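Local coordinates for protein D-xylonate dehydratase (Caulobacter crescentus, PDB 5OYN) that catalyses the dehydration of D-xylonate, and with similar efficiency of D-gluconate, to the 2-dehydro-3-deoxy sugar acid, using a [2Fe-2S] cluster and a magnesium ion, at residues 556-561 against 568-573; 355-358 against 362-365. All coordinates share one frame; numbering follows the deposited sequence.

Interaction 1. Residues 556-561 against 568-573; sequences PAVPAT and IYRAHA
Arg-570 reaches out from helix 564-572 to the loop of Pro-559 and Thr-561, and nearly all of the contact hangs on this one side chain. Walking along 568-573, Ile-568 comes first and turns from the loop, and Tyr-569 also looks elsewhere. Arg-570 then crosses the gap: its chain, extended from CG to NE (chi2 173°, chi3 164°), carries the guanidinium out to Pro-559 O and Thr-561 OG1, although the backbones stay apart, with 8.2 Å between Arg-570 CA and Thr-561 CA. The guanidinium meets the loop end-on. NH1 and NH2 of Arg-570 both donate to the one carbonyl oxygen Pro-559 O, NH1 at 2.8 Å and NH2 at 2.7 Å, with both bonds in the carbonyl plane. NH1 gives a second, straighter bond to Thr-561 OG1 (3.0 Å, 158°). These acceptors lie almost exactly in the guanidinium plane, which sets the rotation of the group. Val-558 adds a loose van der Waals contact, its CG2 methyl standing oblique to the guanidinium and 4.0 Å from Arg-570 NH2. Elsewhere in the chain, Arg-570 NE donates to Ile-465 O, so the arginine ties two loops to one helix. After Arg-570 the helix runs on to His-572 and leaves the loop behind. Pro-559 and Thr-561 also pack on Arg-597 and Tyr-588 of the second subunit. This is a surface contact in which an arginine of helix 564-572 binds a carbonyl and a hydroxyl of the loop that follows helix 544-551, while Tyr-569 of the same helix rests on Leu-110 and Asn-113 of helix 109-125.

Interaction 2. Residues 355-358 against 362-365; sequences VLTV and TMSE
Val-355 and Met-363 meet where the loop 355-358 runs beside the start of helix 363-367, joined by a single beta bridge between Leu-356 and Thr-362. The backbone bond Met-363 N to Val-355 O is 3.1 Å long, and the same oxygen takes a CA-H contact from Thr-362 CA, also at 3.1 Å. Thr-362 can be followed outward. Its CB lies 3.3 Å from Val-355 O, and CG2 passes the same oxygen at 3.7 Å. OG1, placed between the backbone N and the carbonyl carbon (chi1 59°), turns to its own helix, bonding Glu-365 OE1 at 3.0 Å from above the carboxylate plane and accepting a weak bond from Glu-365 N. Glu-365 OE1 in turn takes Thr-362 N on its anti lone pair, completing a capping box. Val-355 CG2 lies 3.7 Å from Met-363 CB, the two side chains pointing the same way. The methyl of Thr-357 packs against the Met-363 backbone, CG2 to N 3.6 Å, while Thr-357 OG1 bonds to Thr-359 OG1, Lys-361 O and Asn-366 ND2. An alanine in place of Thr-362 is likely to leave Glu-365 N without its capping acceptor and Glu-365 OE1 with one donor fewer. The chemistry thus divides: methyls of Val-355 and Thr-357 pack against the start of Met-363, whose N-H goes to Val-355 O, while the capping box serves Thr-362 N and, weakly, Glu-365 N.

Both contacts fasten a loop to a nearby helix only a few residues further along the chain, yet they lie on opposite sides of the chain's centre, with centres about 42 Å apart, and share no element. Interaction 1 is a surface contact touching a second subunit, and a single long charged side chain does its bonding to a carbonyl and a hydroxyl. Interaction 2 is largely buried and touches no other chain; it relies on backbone pairing, short aliphatic contacts and a local cap. Interaction 1 belongs to the C-terminal part of the dehydratase and interaction 2 to the N-terminal part, and both stand away from the cluster and the magnesium ion.

Interaction 1. Residues 556-561 against 568-573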
loop_
_atom_site.group_PDB
_atom_site.type_symbol
_atom_site.label_atom_id
_atom_site.label_comp_id
_atom_site.label_asym_id
_atom_site.label_seq_id
_atom_site.Cartn_x
_atom_site.Cartn_y
_atom_site.Cartn_z
ATOM N N PRO A 556 -26.569 -28.547 -34.845
ATOM C CA PRO A 556 -27.338 -28.209 -33.640
ATOM C C PRO A 556 -27.170 -26.740 -33.265
ATOM O O PRO A 556 -26.169 -26.096 -33.598
ATOM C CB PRO A 556 -26.752 -29.140 -32.570
ATOM C CG PRO A 556 -26.193 -30.296 -33.344
ATOM C CD PRO A 556 -25.735 -29.752 -34.665
ATOM N N ALA A 557 -28.173 -26.212 -32.565
ATOM C CA ALA A 557 -28.248 -24.781 -32.309
ATOM C C ALA A 557 -27.277 -24.363 -31.211
ATOM O O ALA A 557 -26.946 -25.140 -30.312
ATOM C CB ALA A 557 -29.672 -24.380 -31.925
ATOM N N VAL A 558 -26.817 -23.116 -31.299
ATOM C CA VAL A 558 -25.909 -22.548 -30.299
ATOM C C VAL A 558 -26.358 -21.135 -29.961
ATOM O O VAL A 558 -26.889 -20.408 -30.810
ATOM C CB VAL A 558 -24.446 -22.524 -30.798
ATOM C CG1 VAL A 558 -23.911 -23.923 -30.908
ATOM C CG2 VAL A 558 -24.337 -21.791 -32.125
ATOM N N PRO A 559 -26.140 -20.717 -28.709
ATOM C CA PRO A 559 -26.687 -19.428 -28.253
ATOM C C PRO A 559 -26.175 -18.244 -29.060
ATOM O O PRO A 559 -25.023 -18.213 -29.505
ATOM C CB PRO A 559 -26.221 -19.347 -26.796
ATOM C CG PRO A 559 -26.002 -20.769 -26.388
ATOM C CD PRO A 559 -25.471 -21.444 -27.616
ATOM N N ALA A 560 -27.052 -17.259 -29.237
ATOM C CA ALA A 560 -26.696 -16.048 -29.958
ATOM C C ALA A 560 -25.548 -15.315 -29.265
ATOM O O ALA A 560 -25.304 -15.466 -28.063
ATOM C CB ALA A 560 -27.906 -15.121 -30.073
ATOM N N THR A 561 -24.835 -14.515 -30.053
ATOM C CA THR A 561 -23.790 -13.655 -29.519
ATOM C C THR A 561 -24.387 -12.619 -28.571
ATOM O O THR A 561 -25.483 -12.098 -28.805
ATOM C CB THR A 561 -23.052 -12.989 -30.679
ATOM O OG1 THR A 561 -22.442 -14.010 -31.490
ATOM C CG2 THR A 561 -21.991 -11.989 -30.181
ATOM N N ILE A 568 -16.504 -10.353 -31.918
ATOM C CA ILE A 568 -15.138 -10.407 -32.428
ATOM C C ILE A 568 -14.563 -11.798 -32.247
ATOM O O ILE A 568 -13.976 -12.365 -33.174
ATOM C CB ILE A 568 -14.252 -9.360 -31.741
ATOM C CG1 ILE A 568 -14.665 -7.953 -32.158
ATOM C CG2 ILE A 568 -12.786 -9.639 -32.052
ATOM C CD1 ILE A 568 -14.484 -6.944 -31.051
ATOM N N TYR A 569 -14.713 -12.369 -31.046
ATOM C CA TYR A 569 -14.115 -13.674 -30.777
ATOM C C TYR A 569 -14.659 -14.731 -31.729
ATOM O O TYR A 569 -13.896 -15.467 -32.366
ATOM C CB TYR A 569 -14.362 -14.088 -29.328
ATOM C CG TYR A 569 -13.671 -15.380 -28.933
ATOM C CD1 TYR A 569 -12.371 -15.371 -28.439
ATOM C CD2 TYR A 569 -14.320 -16.610 -29.047
ATOM C CE1 TYR A 569 -11.730 -16.552 -28.072
ATOM C CE2 TYR A 569 -13.683 -17.801 -28.693
ATOM C CZ TYR A 569 -12.385 -17.765 -28.204
ATOM O OH TYR A 569 -11.739 -18.937 -27.834
ATOM N N ARG A 570 -15.987 -14.811 -31.845
ATOM C CA ARG A 570 -16.582 -15.782 -32.752
ATOM C C ARG A 570 -16.122 -15.559 -34.189
ATOM O O ARG A 570 -16.037 -16.514 -34.971
ATOM C CB ARG A 570 -18.104 -15.719 -32.640
ATOM C CG ARG A 570 -18.661 -16.764 -31.695
ATOM C CD ARG A 570 -20.141 -16.589 -31.474
ATOM N NE ARG A 570 -20.731 -17.791 -30.894
ATOM C CZ ARG A 570 -21.983 -17.865 -30.447
ATOM N NH1 ARG A 570 -22.780 -16.799 -30.516
ATOM N NH2 ARG A 570 -22.434 -19.003 -29.929
ATOM N N ALA A 571 -15.772 -14.317 -34.541
ATOM C CA ALA A 571 -15.345 -14.035 -35.906
ATOM C C ALA A 571 -13.933 -14.545 -36.193
ATOM O O ALA A 571 -13.704 -15.165 -37.235
ATOM C CB ALA A 571 -15.440 -12.536 -36.184
ATOM N N HIS A 572 -12.975 -14.309 -35.292
ATOM C CA HIS A 572 -11.568 -14.558 -35.595
ATOM C C HIS A 572 -10.938 -15.727 -34.835
ATOM O O HIS A 572 -9.778 -16.064 -35.102
ATOM C CB HIS A 572 -10.748 -13.291 -35.332
ATOM C CG HIS A 572 -11.238 -12.086 -36.072
ATOM N ND1 HIS A 572 -10.664 -11.649 -37.247
ATOM C CD2 HIS A 572 -12.234 -11.211 -35.792
ATOM C CE1 HIS A 572 -11.288 -10.559 -37.662
ATOM N NE2 HIS A 572 -12.244 -10.271 -36.797
ATOM N N ALA A 573 -11.647 -16.356 -33.904
ATOM C CA ALA A 573 -11.053 -17.434 -33.119
ATOM C C ALA A 573 -10.949 -18.726 -33.930
ATOM O O ALA A 573 -11.915 -19.153 -34.571
ATOM C CB ALA A 573 -11.861 -17.684 -31.844
#

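Interaction 2. Residues 355-358 against 362-365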
loop_
_atom_site.group_PDB
_atom_site.type_symbol
_atom_site.label_atom_id
_atom_site.label_comp_id
_atom_site.label_asym_id
_atom_site.label_seq_id
_atom_site.Cartn_x
_atom_site.Cartn_y
_atom_site.Cartn_z
ATOM N N VAL A 355 19.187 -25.980 -24.972
ATOM C CA VAL A 355 18.445 -24.766 -25.309
ATOM C C VAL A 355 18.854 -23.632 -24.374
ATOM O O VAL A 355 19.268 -23.851 -23.230
ATOM C CB VAL A 355 16.929 -25.037 -25.240
ATOM C CG1 VAL A 355 16.474 -25.802 -26.478
ATOM C CG2 VAL A 355 16.583 -25.818 -23.991
ATOM N N LEU A 356 18.746 -22.401 -24.859
ATOM C CA LEU A 356 19.032 -21.243 -24.024
ATOM C C LEU A 356 17.801 -20.875 -23.183
ATOM O O LEU A 356 16.659 -21.001 -23.642
ATOM C CB LEU A 356 19.477 -20.067 -24.902
ATOM C CG LEU A 356 19.476 -18.652 -24.290
ATOM C CD1 LEU A 356 20.627 -18.432 -23.271
ATOM C CD2 LEU A 356 19.484 -17.568 -25.380
ATOM N N THR A 357 18.039 -20.450 -21.931
ATOM C CA THR A 357 16.991 -20.063 -20.985
ATOM C C THR A 357 17.253 -18.655 -20.456
ATOM O O THR A 357 18.372 -18.140 -20.543
ATOM C CB THR A 357 16.898 -21.055 -19.800
ATOM O OG1 THR A 357 17.927 -20.783 -18.836
ATOM C CG2 THR A 357 17.034 -22.501 -20.282
ATOM N N VAL A 358 16.223 -18.024 -19.881
ATOM C CA VAL A 358 16.410 -16.677 -19.339
ATOM C C VAL A 358 17.413 -16.638 -18.198
ATOM O O VAL A 358 17.834 -15.555 -17.806
ATOM C CB VAL A 358 15.092 -16.040 -18.856
ATOM C CG1 VAL A 358 14.169 -15.749 -20.028
ATOM C CG2 VAL A 358 14.423 -16.919 -17.803
ATOM N N THR A 362 22.087 -22.985 -20.097
ATOM C CA THR A 362 21.260 -23.887 -20.886
ATOM C C THR A 362 20.405 -24.728 -19.950
ATOM O O THR A 362 20.728 -24.890 -18.770
ATOM C CB THR A 362 22.111 -24.790 -21.794
ATOM O OG1 THR A 362 23.024 -25.567 -21.007
ATOM C CG2 THR A 362 22.902 -23.952 -22.771
ATOM N N MET A 363 19.296 -25.246 -20.491
ATOM C CA MET A 363 18.420 -26.092 -19.686
ATOM C C MET A 363 19.226 -27.112 -18.898
ATOM O O MET A 363 19.148 -27.161 -17.665
ATOM C CB MET A 363 17.381 -26.791 -20.561
ATOM C CG MET A 363 16.223 -27.403 -19.754
ATOM S SD MET A 363 15.150 -26.201 -18.896
ATOM C CE MET A 363 15.473 -26.683 -17.231
ATOM N N SER A 364 20.057 -27.897 -19.592
ATOM C CA SER A 364 20.889 -28.886 -18.910
ATOM C C SER A 364 21.731 -28.254 -17.808
ATOM O O SER A 364 21.830 -28.797 -16.703
ATOM C CB SER A 364 21.798 -29.602 -19.910
ATOM O OG SER A 364 22.936 -30.133 -19.240
ATOM N N GLU A 365 22.367 -27.115 -18.099
ATOM C CA GLU A 365 23.180 -26.455 -17.084
ATOM C C GLU A 365 22.329 -26.070 -15.878
ATOM O O GLU A 365 22.767 -26.223 -14.730
ATOM C CB GLU A 365 23.881 -25.230 -17.680
ATOM C CG GLU A 365 25.163 -25.553 -18.462
ATOM C CD GLU A 365 25.706 -24.362 -19.274
ATOM O OE1 GLU A 365 24.908 -23.553 -19.807
ATOM O OE2 GLU A 365 26.947 -24.242 -19.392
#